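Local coordinates for protein polyphosphate kinase (Porphyromonas gingivalis, PDB 2O8R) that probably catalyses the reversible, magnesium-dependent transfer of the terminal phosphate of ATP onto a growing chain of inorganic polyphosphate, at residues V438-A443 / I627-P632; H488-L493 / S507-A512. The protein carries 3 engineered substitutions. All blocks are in the same frame, centred on the assembly; numbering follows the deposited sequence.

Contact 1 (V438-A443 / I627-P632); sequences VHAKTA and IETACP. With SO4 (sulfate ion), chain F.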
ATOM      1  N   VAL A 438      25.457  -2.663  -2.175  1.00 76.26           N
ATOM      2  CA  VAL A 438      25.560  -2.579  -3.632  1.00 71.46           C
ATOM      3  C   VAL A 438      24.629  -1.506  -4.184  1.00 72.42           C
ATOM      4  O   VAL A 438      23.412  -1.687  -4.276  1.00 66.97           O
ATOM      5  CB  VAL A 438      25.299  -3.944  -4.316  1.00 77.56           C
ATOM      6  CG1 VAL A 438      25.338  -3.822  -5.838  1.00 41.09           C
ATOM      7  CG2 VAL A 438      26.315  -4.966  -3.847  1.00 80.52           C
ATOM      8  N   HIS A 439      25.217  -0.381  -4.554  1.00 70.93           N
ATOM      9  CA  HIS A 439      24.443   0.719  -5.085  1.00 70.60           C
ATOM     10  C   HIS A 439      24.344   0.618  -6.607  1.00 68.03           C
ATOM     11  O   HIS A 439      23.516   1.282  -7.218  1.00 76.76           O
ATOM     12  CB  HIS A 439      25.055   2.046  -4.641  1.00 65.99           C
ATOM     13  CG  HIS A 439      24.215   3.235  -4.963  1.00 44.78           C
ATOM     14  ND1 HIS A 439      24.486   4.070  -6.024  1.00 64.13           N
ATOM     15  CD2 HIS A 439      23.098   3.723  -4.376  1.00 67.94           C
ATOM     16  CE1 HIS A 439      23.579   5.027  -6.071  1.00 53.09           C
ATOM     17  NE2 HIS A 439      22.727   4.842  -5.080  1.00 70.87           N
ATOM     18  N   ALA A 440      25.185  -0.229  -7.200  1.00 64.12           N
ATOM     19  CA  ALA A 440      25.206  -0.473  -8.649  1.00 67.03           C
ATOM     20  C   ALA A 440      23.820  -0.735  -9.245  1.00 66.35           C
ATOM     21  O   ALA A 440      22.986  -1.400  -8.639  1.00 72.70           O
ATOM     22  CB  ALA A 440      26.127  -1.630  -8.956  1.00 64.96           C
ATOM     23  N   LYS A 441      23.578  -0.203 -10.436  1.00 72.24           N
ATOM     24  CA  LYS A 441      22.268  -0.323 -11.076  1.00 61.19           C
ATOM     25  C   LYS A 441      22.398  -1.093 -12.399  1.00 61.94           C
ATOM     26  O   LYS A 441      22.339  -0.503 -13.478  1.00 65.72           O
ATOM     27  CB  LYS A 441      21.670   1.065 -11.334  1.00 65.01           C
ATOM     28  CG  LYS A 441      21.877   2.113 -10.231  1.00 61.94           C
ATOM     29  CD  LYS A 441      20.860   1.933  -9.130  1.00 89.94           C
ATOM     30  CE  LYS A 441      20.922   3.051  -8.116  1.00 93.77           C
ATOM     31  NZ  LYS A 441      20.010   2.763  -6.980  1.00 96.90           N
ATOM     32  N   THR A 442      22.578  -2.409 -12.307  1.00 48.45           N
ATOM     33  CA  THR A 442      22.816  -3.243 -13.477  1.00 62.19           C
ATOM     34  C   THR A 442      21.873  -4.440 -13.563  1.00 62.37           C
ATOM     35  O   THR A 442      21.463  -4.991 -12.544  1.00 70.27           O
ATOM     36  CB  THR A 442      24.255  -3.793 -13.488  1.00 60.12           C
ATOM     37  OG1 THR A 442      24.439  -4.635 -12.348  1.00 91.70           O
ATOM     38  CG2 THR A 442      25.283  -2.671 -13.432  1.00 83.46           C
ATOM     39  N   ALA A 443      21.539  -4.835 -14.789  1.00 61.46           N
ATOM     40  CA  ALA A 443      20.862  -6.106 -15.048  1.00 48.02           C
ATOM     41  C   ALA A 443      21.691  -6.908 -16.050  1.00 58.65           C
ATOM     42  O   ALA A 443      22.527  -6.352 -16.769  1.00 54.61           O
ATOM     43  CB  ALA A 443      19.462  -5.878 -15.571  1.00 43.45           C
ATOM     44  N   ILE A 627      29.582  -0.574  -3.262  1.00 57.11           N
ATOM     45  CA  ILE A 627      29.950  -1.027  -4.591  1.00 60.82           C
ATOM     46  C   ILE A 627      29.094  -0.317  -5.652  1.00 66.98           C
ATOM     47  O   ILE A 627      27.859  -0.402  -5.656  1.00 69.59           O
ATOM     48  CB  ILE A 627      30.001  -2.572  -4.717  1.00 66.99           C
ATOM     49  CG1 ILE A 627      31.399  -3.061  -4.300  1.00 45.87           C
ATOM     50  CG2 ILE A 627      29.689  -3.027  -6.147  1.00 51.00           C
ATOM     51  CD1 ILE A 627      31.621  -4.544  -4.433  1.00 56.90           C
ATOM     52  N   GLU A 628      29.782   0.422  -6.518  1.00 57.52           N
ATOM     53  CA  GLU A 628      29.155   1.246  -7.546  1.00 55.79           C
ATOM     54  C   GLU A 628      29.639   0.811  -8.916  1.00 51.77           C
ATOM     55  O   GLU A 628      30.589   0.036  -9.031  1.00 52.46           O
ATOM     56  CB  GLU A 628      29.563   2.713  -7.362  1.00 43.61           C
ATOM     57  CG  GLU A 628      29.342   3.274  -5.975  1.00 48.54           C
ATOM     58  CD  GLU A 628      27.950   3.850  -5.767  1.00 41.17           C
ATOM     59  OE1 GLU A 628      27.150   3.879  -6.721  1.00 81.41           O
ATOM     60  OE2 GLU A 628      27.665   4.296  -4.638  1.00 89.02           O
ATOM     61  N   THR A 629      29.005   1.330  -9.958  1.00 45.31           N
ATOM     62  CA  THR A 629      29.502   1.119 -11.314  1.00 46.54           C
ATOM     63  C   THR A 629      29.640   2.400 -12.117  1.00 52.35           C
ATOM     64  O   THR A 629      28.912   3.374 -11.905  1.00 49.98           O
ATOM     65  CB  THR A 629      28.621   0.161 -12.127  1.00 43.74           C
ATOM     66  OG1 THR A 629      27.251   0.604 -12.085  1.00 52.67           O
ATOM     67  CG2 THR A 629      28.742  -1.244 -11.591  1.00 51.12           C
ATOM     68  N   ALA A 630      30.591   2.384 -13.042  1.00 54.94           N
ATOM     69  CA  ALA A 630      30.629   3.365 -14.109  1.00 60.32           C
ATOM     70  C   ALA A 630      30.977   2.637 -15.396  1.00 65.35           C
ATOM     71  O   ALA A 630      31.770   1.688 -15.402  1.00 68.75           O
ATOM     72  CB  ALA A 630      31.633   4.461 -13.814  1.00 56.62           C
ATOM     73  N   CYS A 631      30.370   3.084 -16.487  1.00 66.12           N
ATOM     74  CA  CYS A 631      30.517   2.415 -17.761  1.00 46.93           C
ATOM     75  C   CYS A 631      30.829   3.388 -18.893  1.00 61.82           C
ATOM     76  O   CYS A 631      30.178   4.429 -19.012  1.00 57.45           O
ATOM     77  CB  CYS A 631      29.241   1.678 -18.080  1.00 52.19           C
ATOM     78  SG  CYS A 631      29.453   0.441 -19.314  1.00 63.95           S
ATOM     79  N   PRO A 632      31.853   3.063 -19.711  1.00 57.02           N
ATOM     80  CA  PRO A 632      32.165   3.759 -20.948  1.00 53.35           C
ATOM     81  C   PRO A 632      31.065   3.584 -21.970  1.00 62.30           C
ATOM     82  O   PRO A 632      30.523   2.486 -22.122  1.00 62.82           O
ATOM     83  CB  PRO A 632      33.412   3.031 -21.455  1.00 50.35           C
ATOM     84  CG  PRO A 632      33.361   1.719 -20.822  1.00 46.63           C
ATOM     85  CD  PRO A 632      32.824   1.991 -19.455  1.00 42.87           C
TER
HETATM   86  S   SO4 F 707      20.067   6.899  -5.634  1.00 81.62           S
HETATM   87  O1  SO4 F 707      18.925   7.696  -6.077  1.00 92.46           O
HETATM   88  O2  SO4 F 707      20.685   7.554  -4.471  1.00 68.92           O
HETATM   89  O3  SO4 F 707      19.611   5.561  -5.264  1.00102.70           O
HETATM   90  O4  SO4 F 707      21.005   6.732  -6.741  1.00 68.69           O
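His439 turns the ND1 edge of its imidazole to the carboxylate of Glu628, and ND1 donates to OE1 of Glu628 at 2.8 Å. OE1 is met on its syn side, but the bond is bent and the ring and carboxylate planes stand 57° apart. Glu628 reaches the ring because its chain folds at chi2 (-88°), which turns CD back from an extended course; its OE1 also accepts from the hydroxyl of Ser615, and OE2 pairs with Arg626. The sequence His-Ala-Lys here, with the HxK pattern of the phospholipase D superfamily, belongs to the first PLD-like C-terminal domain, and His439 is the predicted phosphohistidine of this kinase. Its other nitrogen, NE2, lies 3.0 Å from O4 of a sulfate and makes a weak bond to O3. Lys441, whose CE sits 3.8 Å above one face of the ring toward the rim, sends NZ weakly to the same O3 and more firmly to Asn465; His597 and Arg599 also bind the anion. In the backbone, the carbonyl O of Ile627 accepts from both His439 N (2.9 Å) and Ala440 N (3.1 Å), while Ala440 CB packs on Thr629 CG2 at 3.7 Å.

Contact 2 (H488-L493 / S507-A512); sequences HDVYRL and SRLLVA
Asp489, on the helix 484-497, points its carboxylate at three successive backbone amides of Ser507, Arg508 and Leu509. The helix comes from the first PLD-like domain, and the segment 507-512 leads into strand 510-511, an outermost strand of the nine-stranded sheet of the second; the carboxylate ties the helix to this segment, and the contact thus joins parts of the two PLD-like domains. OD1 receives Ser507 N through its syn lone pair at 2.9 Å. OD2 takes two amides: Arg508 N arrives almost on the line of the C-O bond, at 2.8 Å and nearly straight (177°), and Leu509 N comes from the anti side, 28° out of the carboxylate plane. Three amide donors on a buried carboxylate would be expected to stabilise its negative charge.

The side chains of Leu509 and Asp489 lie alongside each other, running in opposite senses, with Leu509 CB resting 3.6 Å from Asp489 CB. The isobutyl group of Leu509 then runs over the helix, where its CD2 approaches Val490 CG2 at 4.2 Å, and Leu461 of strand 457-462 also touches this side chain. One turn further along the helix, Leu493 crosses Val511 at a slant. CG1 of Val511 lies anti to its backbone N (chi1 -170°) and meets Leu493 CD1 at 4.0 Å.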
ATOM      1  N   HIS A 488      30.866  -9.318 -20.111  1.00 46.55           N
ATOM      2  CA  HIS A 488      31.723 -10.205 -19.356  1.00 54.74           C
ATOM      3  C   HIS A 488      32.033  -9.581 -18.003  1.00 58.13           C
ATOM      4  O   HIS A 488      32.127 -10.270 -16.982  1.00 53.47           O
ATOM      5  CB  HIS A 488      33.017 -10.493 -20.126  1.00 49.75           C
ATOM      6  CG  HIS A 488      33.919 -11.455 -19.424  1.00 75.67           C
ATOM      7  ND1 HIS A 488      34.883 -11.050 -18.524  1.00 87.23           N
ATOM      8  CD2 HIS A 488      33.971 -12.806 -19.449  1.00 49.21           C
ATOM      9  CE1 HIS A 488      35.494 -12.112 -18.032  1.00 80.67           C
ATOM     10  NE2 HIS A 488      34.955 -13.189 -18.574  1.00 70.69           N
ATOM     11  N   ASP A 489      32.201  -8.266 -18.014  1.00 71.53           N
ATOM     12  CA  ASP A 489      32.543  -7.517 -16.816  1.00 60.32           C
ATOM     13  C   ASP A 489      31.403  -7.561 -15.822  1.00 61.71           C
ATOM     14  O   ASP A 489      31.624  -7.782 -14.627  1.00 59.12           O
ATOM     15  CB  ASP A 489      32.868  -6.078 -17.187  1.00 60.36           C
ATOM     16  CG  ASP A 489      34.294  -5.913 -17.672  1.00 61.82           C
ATOM     17  OD1 ASP A 489      35.070  -6.879 -17.533  1.00 63.18           O
ATOM     18  OD2 ASP A 489      34.644  -4.815 -18.173  1.00 59.16           O
ATOM     19  N   VAL A 490      30.189  -7.363 -16.336  1.00 53.83           N
ATOM     20  CA  VAL A 490      28.977  -7.459 -15.541  1.00 54.42           C
ATOM     21  C   VAL A 490      28.822  -8.900 -15.047  1.00 74.17           C
ATOM     22  O   VAL A 490      28.520  -9.137 -13.863  1.00 75.80           O
ATOM     23  CB  VAL A 490      27.742  -7.014 -16.353  1.00 50.16           C
ATOM     24  CG1 VAL A 490      26.458  -7.326 -15.607  1.00 50.07           C
ATOM     25  CG2 VAL A 490      27.812  -5.525 -16.661  1.00 44.99           C
ATOM     26  N   TYR A 491      29.056  -9.850 -15.954  1.00 59.36           N
ATOM     27  CA  TYR A 491      29.078 -11.263 -15.608  1.00 54.31           C
ATOM     28  C   TYR A 491      29.964 -11.519 -14.395  1.00 61.79           C
ATOM     29  O   TYR A 491      29.541 -12.122 -13.403  1.00 68.08           O
ATOM     30  CB  TYR A 491      29.591 -12.085 -16.784  1.00 56.44           C
ATOM     31  CG  TYR A 491      29.980 -13.489 -16.392  1.00 71.20           C
ATOM     32  CD1 TYR A 491      29.014 -14.471 -16.242  1.00 62.32           C
ATOM     33  CD2 TYR A 491      31.310 -13.833 -16.166  1.00 70.89           C
ATOM     34  CE1 TYR A 491      29.348 -15.751 -15.870  1.00 67.33           C
ATOM     35  CE2 TYR A 491      31.653 -15.113 -15.796  1.00 77.29           C
ATOM     36  CZ  TYR A 491      30.663 -16.069 -15.651  1.00 70.03           C
ATOM     37  OH  TYR A 491      30.982 -17.356 -15.277  1.00 82.60           O
ATOM     38  N   ARG A 492      31.198 -11.046 -14.500  1.00 57.50           N
ATOM     39  CA  ARG A 492      32.194 -11.200 -13.462  1.00 59.64           C
ATOM     40  C   ARG A 492      31.796 -10.475 -12.191  1.00 47.02           C
ATOM     41  O   ARG A 492      31.996 -11.001 -11.095  1.00 61.18           O
ATOM     42  CB  ARG A 492      33.551 -10.690 -13.952  1.00 50.04           C
ATOM     43  CG  ARG A 492      34.645 -10.819 -12.933  1.00 68.44           C
ATOM     44  CD  ARG A 492      35.958 -10.261 -13.437  1.00 96.61           C
ATOM     45  NE  ARG A 492      36.804 -11.288 -14.035  1.00 89.97           N
ATOM     46  CZ  ARG A 492      37.274 -11.240 -15.273  1.00 94.71           C
ATOM     47  NH1 ARG A 492      36.997 -10.206 -16.056  1.00 95.93           N
ATOM     48  NH2 ARG A 492      38.029 -12.227 -15.726  1.00 96.34           N
ATOM     49  N   LEU A 493      31.228  -9.278 -12.338  1.00 58.18           N
ATOM     50  CA  LEU A 493      30.763  -8.505 -11.182  1.00 50.11           C
ATOM     51  C   LEU A 493      29.770  -9.305 -10.340  1.00 60.09           C
ATOM     52  O   LEU A 493      29.918  -9.392  -9.116  1.00 63.92           O
ATOM     53  CB  LEU A 493      30.140  -7.181 -11.609  1.00 39.52           C
ATOM     54  CG  LEU A 493      29.515  -6.304 -10.513  1.00 53.08           C
ATOM     55  CD1 LEU A 493      30.504  -5.971  -9.399  1.00 44.22           C
ATOM     56  CD2 LEU A 493      28.898  -5.027 -11.117  1.00 32.03           C
ATOM     57  N   SER A 507      37.464  -5.297 -18.063  1.00 68.04           N
ATOM     58  CA  SER A 507      37.951  -4.788 -19.358  1.00 69.09           C
ATOM     59  C   SER A 507      37.626  -3.321 -19.598  1.00 66.12           C
ATOM     60  O   SER A 507      38.478  -2.555 -20.037  1.00 77.72           O
ATOM     61  CB  SER A 507      37.388  -5.599 -20.532  1.00 54.44           C
ATOM     62  OG  SER A 507      37.583  -6.985 -20.352  1.00 83.74           O
ATOM     63  N   ARG A 508      36.377  -2.946 -19.356  1.00 66.65           N
ATOM     64  CA  ARG A 508      35.918  -1.599 -19.674  1.00 63.79           C
ATOM     65  C   ARG A 508      35.161  -1.013 -18.502  1.00 66.16           C
ATOM     66  O   ARG A 508      35.123   0.200 -18.331  1.00 71.27           O
ATOM     67  CB  ARG A 508      34.994  -1.616 -20.885  1.00 48.33           C
ATOM     68  CG  ARG A 508      35.526  -2.365 -22.095  1.00 64.95           C
ATOM     69  CD  ARG A 508      36.495  -1.530 -22.873  1.00 79.57           C
ATOM     70  NE  ARG A 508      36.565  -1.947 -24.266  1.00 83.15           N
ATOM     71  CZ  ARG A 508      37.038  -1.182 -25.245  1.00 75.54           C
ATOM     72  NH1 ARG A 508      37.475   0.043 -24.980  1.00 61.93           N
ATOM     73  NH2 ARG A 508      37.065  -1.641 -26.489  1.00 79.82           N
ATOM     74  N   LEU A 509      34.567  -1.889 -17.699  1.00 59.99           N
ATOM     75  CA  LEU A 509      33.724  -1.480 -16.581  1.00 62.11           C
ATOM     76  C   LEU A 509      34.528  -0.870 -15.438  1.00 57.71           C
ATOM     77  O   LEU A 509      35.667  -1.253 -15.204  1.00 76.45           O
ATOM     78  CB  LEU A 509      32.954  -2.691 -16.071  1.00 46.64           C
ATOM     79  CG  LEU A 509      31.763  -2.462 -15.154  1.00 62.96           C
ATOM     80  CD1 LEU A 509      30.764  -1.578 -15.877  1.00 42.95           C
ATOM     81  CD2 LEU A 509      31.154  -3.803 -14.704  1.00 47.12           C
ATOM     82  N   LEU A 510      33.932   0.076 -14.729  1.00 51.80           N
ATOM     83  CA  LEU A 510      34.558   0.625 -13.532  1.00 61.57           C
ATOM     84  C   LEU A 510      33.755   0.299 -12.294  1.00 61.97           C
ATOM     85  O   LEU A 510      32.616   0.745 -12.165  1.00 68.57           O
ATOM     86  CB  LEU A 510      34.660   2.136 -13.633  1.00 68.02           C
ATOM     87  CG  LEU A 510      35.421   2.693 -14.816  1.00 39.92           C
ATOM     88  CD1 LEU A 510      35.578   4.186 -14.601  1.00 43.99           C
ATOM     89  CD2 LEU A 510      36.766   2.010 -14.909  1.00 42.39           C
ATOM     90  N   VAL A 511      34.352  -0.462 -11.384  1.00 53.02           N
ATOM     91  CA  VAL A 511      33.702  -0.817 -10.122  1.00 56.22           C
ATOM     92  C   VAL A 511      34.411  -0.192  -8.915  1.00 49.62           C
ATOM     93  O   VAL A 511      35.635  -0.153  -8.848  1.00 58.98           O
ATOM     94  CB  VAL A 511      33.596  -2.337  -9.950  1.00 58.37           C
ATOM     95  CG1 VAL A 511      32.704  -2.682  -8.769  1.00 63.51           C
ATOM     96  CG2 VAL A 511      33.039  -2.976 -11.226  1.00 72.46           C
ATOM     97  N   ALA A 512      33.627   0.317  -7.977  1.00 57.55           N
ATOM     98  CA  ALA A 512      34.160   0.975  -6.797  1.00 60.57           C
ATOM     99  C   ALA A 512      34.833  -0.048  -5.893  1.00 62.84           C
ATOM    100  O   ALA A 512      34.398  -1.196  -5.820  1.00 48.35           O
ATOM    101  CB  ALA A 512      33.045   1.708  -6.055  1.00 67.83           C
TER

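The two contacts have centres about 9 Å apart and both join the first PLD-like C-terminal domain to the second. In chain order, 438-443 comes first, then 488-493, 507-512 and finally 627-632, so both halves of contact 2 fall between those of contact 1. Strands 510-511 and 629-632 are antiparallel neighbours in the nine-stranded sheet, and probable backbone hydrogen bonds link them: Ala630 N to Leu510 O at 2.7 Å and Ala512 N to Glu628 O. Helix 484-497 lies against both, with Leu493 touching Thr629 as well. The strand that pairs with 510-511 follows directly from Glu628, the hydrogen-bond partner of the predicted phosphohistidine His439.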